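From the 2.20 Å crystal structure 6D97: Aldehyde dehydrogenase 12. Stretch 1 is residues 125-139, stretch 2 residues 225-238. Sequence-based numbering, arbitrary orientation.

Stretch 1, residues 125-139: TVLDFFAKLIQRVSP
Stretch 2 225-238: SKVSIVMEQMIRLL

Two helices of one chain of aldehyde dehydrogenase 12 pack almost antiparallel, and no direct hydrogen bond crosses the contact, which is made largely by apolar packing. Stretch 1 is helical from its first residue through V137, and S138 (phi/psi -121/82) is the first to leave helical geometry. Stretch 2 begins with a turn, in which V227 takes phi/psi -128/4, and then runs as a helix to its end and beyond. The axes approach to 9.9 Å with 156° between their N-to-C directions. Register follows from three CA pairs: V137 to V227 at 5.2 Å, I134 to V230 at 6.5 Å and V126 to L237 at 10.0 Å. The backbones therefore splay, close where stretch 1 ends its helix and wide near its start.

Two reciprocal knobs set the fit. V230 (chi1 t) is the small one, lodged among F130, L133, I134 and V137. Its CG1 lies 4.0 Å from I134 CG1 and 4.1 Å from F130 CD1, while its CG2 lies 4.1 Å from L133 CG, 4.1 Å from I134 CG1 and 3.9 Å from V137 CG2. F130 is the large knob, seated among V230, Q233, M234 and L237. Its CA-to-CB bond points sideways, but chi1 -87° and chi2 -71° bring the ring nearer the partner helix, where it buries more area than any other residue of the contact. The ring enters edge first: CE1 is 3.7 Å from V230 O, CZ is 3.7 Å from M234 CA, and CE2 is 3.8 Å from L237 CD1. M234 (chi1 t, chi2 p, chi3 t) sets its sulfur obliquely over this ring, SD 4.5 Å from the centroid and 38° off the normal.

Around these knobs the seam is filled by smaller pairings. L133 (t, p) points toward stretch 2 and places CD1 4.1 Å from I229 CG2 and CD2 3.6 Å from Q233 CG, using the aliphatic part of the glutamine as apolar surface. Q233 (m, m) has its amide satisfied elsewhere in the structure; its OE1 meets the edge of the F129 ring, 3.8 Å from CZ. At the wide end, V126 (t) reaches L237 (t, t) through CG1 to CD1 at 4.2 Å.

At the narrow end V137 (m) points toward the turn. Its CB is 3.5 Å from K226 O, its CG2 3.7 Å from V227 CB, and its CG1 3.7 Å from I229 CG2. V227 (m) in turn presents CG1 3.7 Å from V137 O and 4.0 Å from S138 CB. One water bridges the backbones here, donating to V137 O at 2.7 Å and to K226 O at 2.9 Å. No salt bridge crosses the contact; two lie within the helices: K132 NZ pairs with D128 OD2 at 2.9 Å, and R236 NE with E232 OE2 at 2.9 Å.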

# COMPACT_ATOMS: atom_id res chain seq x y z
N THR A 125 -33.89 18.69 -3.21
CA THR A 125 -34.89 18.42 -4.23
C THR A 125 -34.44 17.34 -5.20
O THR A 125 -35.27 16.62 -5.75
CB THR A 125 -35.24 19.70 -4.99
OG1 THR A 125 -34.05 20.25 -5.57
CG2 THR A 125 -35.88 20.72 -4.06
N VAL A 126 -33.13 17.20 -5.41
CA VAL A 126 -32.64 16.15 -6.30
C VAL A 126 -32.62 14.81 -5.59
O VAL A 126 -32.95 13.77 -6.18
CB VAL A 126 -31.26 16.53 -6.87
CG1 VAL A 126 -30.77 15.46 -7.83
CG2 VAL A 126 -31.32 17.89 -7.55
N LEU A 127 -32.21 14.80 -4.32
CA LEU A 127 -32.33 13.61 -3.48
C LEU A 127 -33.76 13.09 -3.51
O LEU A 127 -34.01 11.91 -3.78
CB LEU A 127 -31.92 13.92 -2.04
CG LEU A 127 -30.46 14.05 -1.60
CD1 LEU A 127 -30.39 14.69 -0.22
CD2 LEU A 127 -29.78 12.69 -1.58
N ASP A 128 -34.72 13.97 -3.23
CA ASP A 128 -36.12 13.57 -3.18
C ASP A 128 -36.60 13.08 -4.54
O ASP A 128 -37.34 12.10 -4.63
CB ASP A 128 -36.97 14.73 -2.68
CG ASP A 128 -38.42 14.38 -2.57
OD1 ASP A 128 -38.77 13.57 -1.69
OD2 ASP A 128 -39.22 14.92 -3.36
N PHE A 129 -36.18 13.76 -5.61
CA PHE A 129 -36.54 13.34 -6.96
C PHE A 129 -36.13 11.89 -7.22
O PHE A 129 -36.94 11.07 -7.65
CB PHE A 129 -35.90 14.28 -7.99
CG PHE A 129 -35.98 13.79 -9.40
CD1 PHE A 129 -37.10 14.06 -10.18
CD2 PHE A 129 -34.94 13.07 -9.96
CE1 PHE A 129 -37.17 13.62 -11.49
CE2 PHE A 129 -35.01 12.62 -11.27
CZ PHE A 129 -36.13 12.90 -12.03
N PHE A 130 -34.86 11.57 -6.95
CA PHE A 130 -34.37 10.23 -7.23
C PHE A 130 -34.97 9.20 -6.28
O PHE A 130 -35.27 8.07 -6.68
CB PHE A 130 -32.85 10.20 -7.17
CG PHE A 130 -32.20 10.57 -8.48
CD1 PHE A 130 -32.24 9.70 -9.56
CD2 PHE A 130 -31.55 11.79 -8.62
CE1 PHE A 130 -31.64 10.03 -10.76
CE2 PHE A 130 -30.95 12.12 -9.82
CZ PHE A 130 -31.00 11.25 -10.89
N ALA A 131 -35.16 9.57 -5.01
CA ALA A 131 -35.78 8.65 -4.06
C ALA A 131 -37.20 8.31 -4.49
O ALA A 131 -37.61 7.14 -4.45
CB ALA A 131 -35.78 9.26 -2.66
N LYS A 132 -37.97 9.31 -4.92
CA LYS A 132 -39.34 9.06 -5.36
C LYS A 132 -39.37 8.25 -6.65
O LYS A 132 -40.19 7.34 -6.80
CB LYS A 132 -40.09 10.38 -5.55
CG LYS A 132 -41.11 10.67 -4.47
CD LYS A 132 -40.69 11.87 -3.65
CE LYS A 132 -41.80 12.30 -2.71
NZ LYS A 132 -41.76 13.76 -2.42
N LEU A 133 -38.49 8.58 -7.60
CA LEU A 133 -38.45 7.83 -8.86
C LEU A 133 -38.09 6.37 -8.62
O LEU A 133 -38.66 5.47 -9.25
CB LEU A 133 -37.46 8.48 -9.82
CG LEU A 133 -37.54 8.01 -11.27
CD1 LEU A 133 -38.95 8.13 -11.79
CD2 LEU A 133 -36.60 8.82 -12.13
N ILE A 134 -37.13 6.12 -7.72
CA ILE A 134 -36.77 4.74 -7.36
C ILE A 134 -37.99 4.01 -6.82
O ILE A 134 -38.27 2.86 -7.18
CB ILE A 134 -35.62 4.74 -6.33
CG1 ILE A 134 -34.31 5.13 -7.01
CG2 ILE A 134 -35.50 3.39 -5.64
CD1 ILE A 134 -33.18 5.39 -6.02
N GLN A 135 -38.75 4.68 -5.94
CA GLN A 135 -39.93 4.08 -5.33
C GLN A 135 -40.96 3.65 -6.36
O GLN A 135 -41.62 2.62 -6.18
CB GLN A 135 -40.58 5.07 -4.36
CG GLN A 135 -40.02 5.07 -2.96
CD GLN A 135 -40.88 5.87 -2.01
OE1 GLN A 135 -40.94 7.10 -2.10
NE2 GLN A 135 -41.56 5.19 -1.11
N ARG A 136 -41.12 4.41 -7.44
CA ARG A 136 -42.18 4.10 -8.39
C ARG A 136 -41.88 2.83 -9.18
O ARG A 136 -42.80 2.11 -9.56
CB ARG A 136 -42.42 5.27 -9.34
CG ARG A 136 -42.93 6.57 -8.70
CD ARG A 136 -44.26 6.40 -7.99
NE ARG A 136 -45.27 5.76 -8.83
CZ ARG A 136 -46.05 6.40 -9.70
NH1 ARG A 136 -45.94 7.71 -9.86
NH2 ARG A 136 -46.93 5.73 -10.42
N VAL A 137 -40.62 2.55 -9.45
CA VAL A 137 -40.25 1.42 -10.31
C VAL A 137 -39.77 0.22 -9.50
O VAL A 137 -40.05 -0.92 -9.88
CB VAL A 137 -39.20 1.86 -11.35
CG1 VAL A 137 -39.82 2.84 -12.31
CG2 VAL A 137 -37.99 2.48 -10.68
N SER A 138 -39.03 0.45 -8.42
CA SER A 138 -38.57 -0.62 -7.53
C SER A 138 -39.13 -0.33 -6.14
O SER A 138 -38.43 0.23 -5.29
CB SER A 138 -37.04 -0.71 -7.51
OG SER A 138 -36.61 -1.77 -6.67
N PRO A 139 -40.38 -0.71 -5.89
CA PRO A 139 -41.09 -0.25 -4.69
C PRO A 139 -40.38 -0.63 -3.40
O PRO A 139 -40.04 -1.79 -3.16
CB PRO A 139 -42.46 -0.94 -4.80
CG PRO A 139 -42.63 -1.15 -6.27
CD PRO A 139 -41.26 -1.49 -6.78
N SER A 225 -35.14 -3.20 -17.61
CA SER A 225 -36.05 -2.24 -18.21
C SER A 225 -37.14 -1.80 -17.25
O SER A 225 -37.72 -0.72 -17.42
CB SER A 225 -36.68 -2.82 -19.48
OG SER A 225 -35.71 -3.01 -20.49
N LYS A 226 -37.43 -2.62 -16.23
CA LYS A 226 -38.45 -2.24 -15.26
C LYS A 226 -38.07 -0.96 -14.52
O LYS A 226 -38.96 -0.20 -14.12
CB LYS A 226 -38.67 -3.38 -14.27
CG LYS A 226 -39.49 -4.54 -14.80
CD LYS A 226 -39.81 -5.53 -13.69
CE LYS A 226 -39.32 -6.93 -14.03
NZ LYS A 226 -37.83 -6.99 -14.11
N VAL A 227 -36.78 -0.70 -14.33
CA VAL A 227 -36.33 0.41 -13.50
C VAL A 227 -35.33 1.31 -14.20
O VAL A 227 -34.83 2.25 -13.58
CB VAL A 227 -35.73 -0.10 -12.17
CG1 VAL A 227 -36.72 -1.00 -11.46
CG2 VAL A 227 -34.43 -0.83 -12.44
N SER A 228 -35.03 1.08 -15.48
CA SER A 228 -33.95 1.81 -16.14
C SER A 228 -34.23 3.30 -16.26
O SER A 228 -33.33 4.04 -16.66
CB SER A 228 -33.70 1.23 -17.54
OG SER A 228 -34.86 1.32 -18.35
N ILE A 229 -35.44 3.74 -15.92
CA ILE A 229 -35.76 5.17 -15.98
C ILE A 229 -34.86 5.94 -15.02
O ILE A 229 -34.51 7.10 -15.28
CB ILE A 229 -37.25 5.41 -15.68
CG1 ILE A 229 -37.66 6.83 -16.06
CG2 ILE A 229 -37.57 5.14 -14.21
CD1 ILE A 229 -39.17 7.03 -16.18
N VAL A 230 -34.45 5.31 -13.92
CA VAL A 230 -33.67 6.00 -12.90
C VAL A 230 -32.29 6.36 -13.45
O VAL A 230 -31.88 7.52 -13.42
CB VAL A 230 -33.56 5.14 -11.63
CG1 VAL A 230 -32.64 5.81 -10.63
CG2 VAL A 230 -34.94 4.90 -11.04
N MET A 231 -31.57 5.36 -13.96
CA MET A 231 -30.25 5.64 -14.52
C MET A 231 -30.34 6.54 -15.74
O MET A 231 -29.39 7.28 -16.03
CB MET A 231 -29.54 4.34 -14.88
CG MET A 231 -28.68 3.80 -13.77
SD MET A 231 -27.60 5.02 -12.99
CE MET A 231 -26.41 5.30 -14.30
N GLU A 232 -31.45 6.49 -16.47
CA GLU A 232 -31.63 7.40 -17.60
C GLU A 232 -31.62 8.85 -17.12
O GLU A 232 -30.94 9.70 -17.69
CB GLU A 232 -32.93 7.08 -18.34
CG GLU A 232 -32.93 7.53 -19.79
CD GLU A 232 -34.06 8.47 -20.11
OE1 GLU A 232 -34.79 8.21 -21.09
OE2 GLU A 232 -34.23 9.48 -19.39
N GLN A 233 -32.36 9.13 -16.04
CA GLN A 233 -32.32 10.46 -15.44
C GLN A 233 -30.95 10.77 -14.87
O GLN A 233 -30.46 11.90 -14.97
CB GLN A 233 -33.39 10.56 -14.35
CG GLN A 233 -34.80 10.30 -14.85
CD GLN A 233 -35.21 11.27 -15.94
OE1 GLN A 233 -35.26 12.48 -15.73
NE2 GLN A 233 -35.52 10.73 -17.12
N MET A 234 -30.29 9.77 -14.26
CA MET A 234 -28.96 10.00 -13.71
C MET A 234 -27.96 10.34 -14.80
O MET A 234 -27.07 11.18 -14.61
CB MET A 234 -28.51 8.78 -12.91
CG MET A 234 -27.19 8.97 -12.20
SD MET A 234 -27.29 10.26 -10.94
CE MET A 234 -25.57 10.74 -10.86
N ILE A 235 -28.09 9.70 -15.97
CA ILE A 235 -27.17 9.98 -17.07
C ILE A 235 -27.37 11.39 -17.60
O ILE A 235 -26.40 12.07 -17.97
CB ILE A 235 -27.34 8.93 -18.18
CG1 ILE A 235 -26.83 7.57 -17.70
CG2 ILE A 235 -26.59 9.34 -19.43
CD1 ILE A 235 -27.21 6.42 -18.61
N ARG A 236 -28.62 11.87 -17.64
CA ARG A 236 -28.87 13.25 -18.04
C ARG A 236 -28.21 14.22 -17.08
O ARG A 236 -27.62 15.22 -17.50
CB ARG A 236 -30.38 13.50 -18.11
CG ARG A 236 -31.06 12.62 -19.13
CD ARG A 236 -32.55 12.89 -19.26
NE ARG A 236 -33.14 12.05 -20.29
CZ ARG A 236 -33.21 12.37 -21.58
NH1 ARG A 236 -32.73 13.54 -22.00
NH2 ARG A 236 -33.76 11.53 -22.45
N LEU A 237 -28.30 13.94 -15.77
CA LEU A 237 -27.58 14.74 -14.79
C LEU A 237 -26.08 14.69 -15.04
O LEU A 237 -25.40 15.73 -15.03
CB LEU A 237 -27.91 14.24 -13.38
CG LEU A 237 -27.32 14.86 -12.10
CD1 LEU A 237 -28.13 14.37 -10.90
CD2 LEU A 237 -25.82 14.56 -11.89
N LEU A 238 -25.54 13.49 -15.28
CA LEU A 238 -24.10 13.35 -15.49
C LEU A 238 -23.64 14.13 -16.72
O LEU A 238 -22.56 14.72 -16.71
CB LEU A 238 -23.73 11.87 -15.61
CG LEU A 238 -23.72 11.07 -14.31
CD1 LEU A 238 -23.65 9.58 -14.58
CD2 LEU A 238 -22.55 11.51 -13.43
O HOH W 1 -41.11 -1.15 -12.38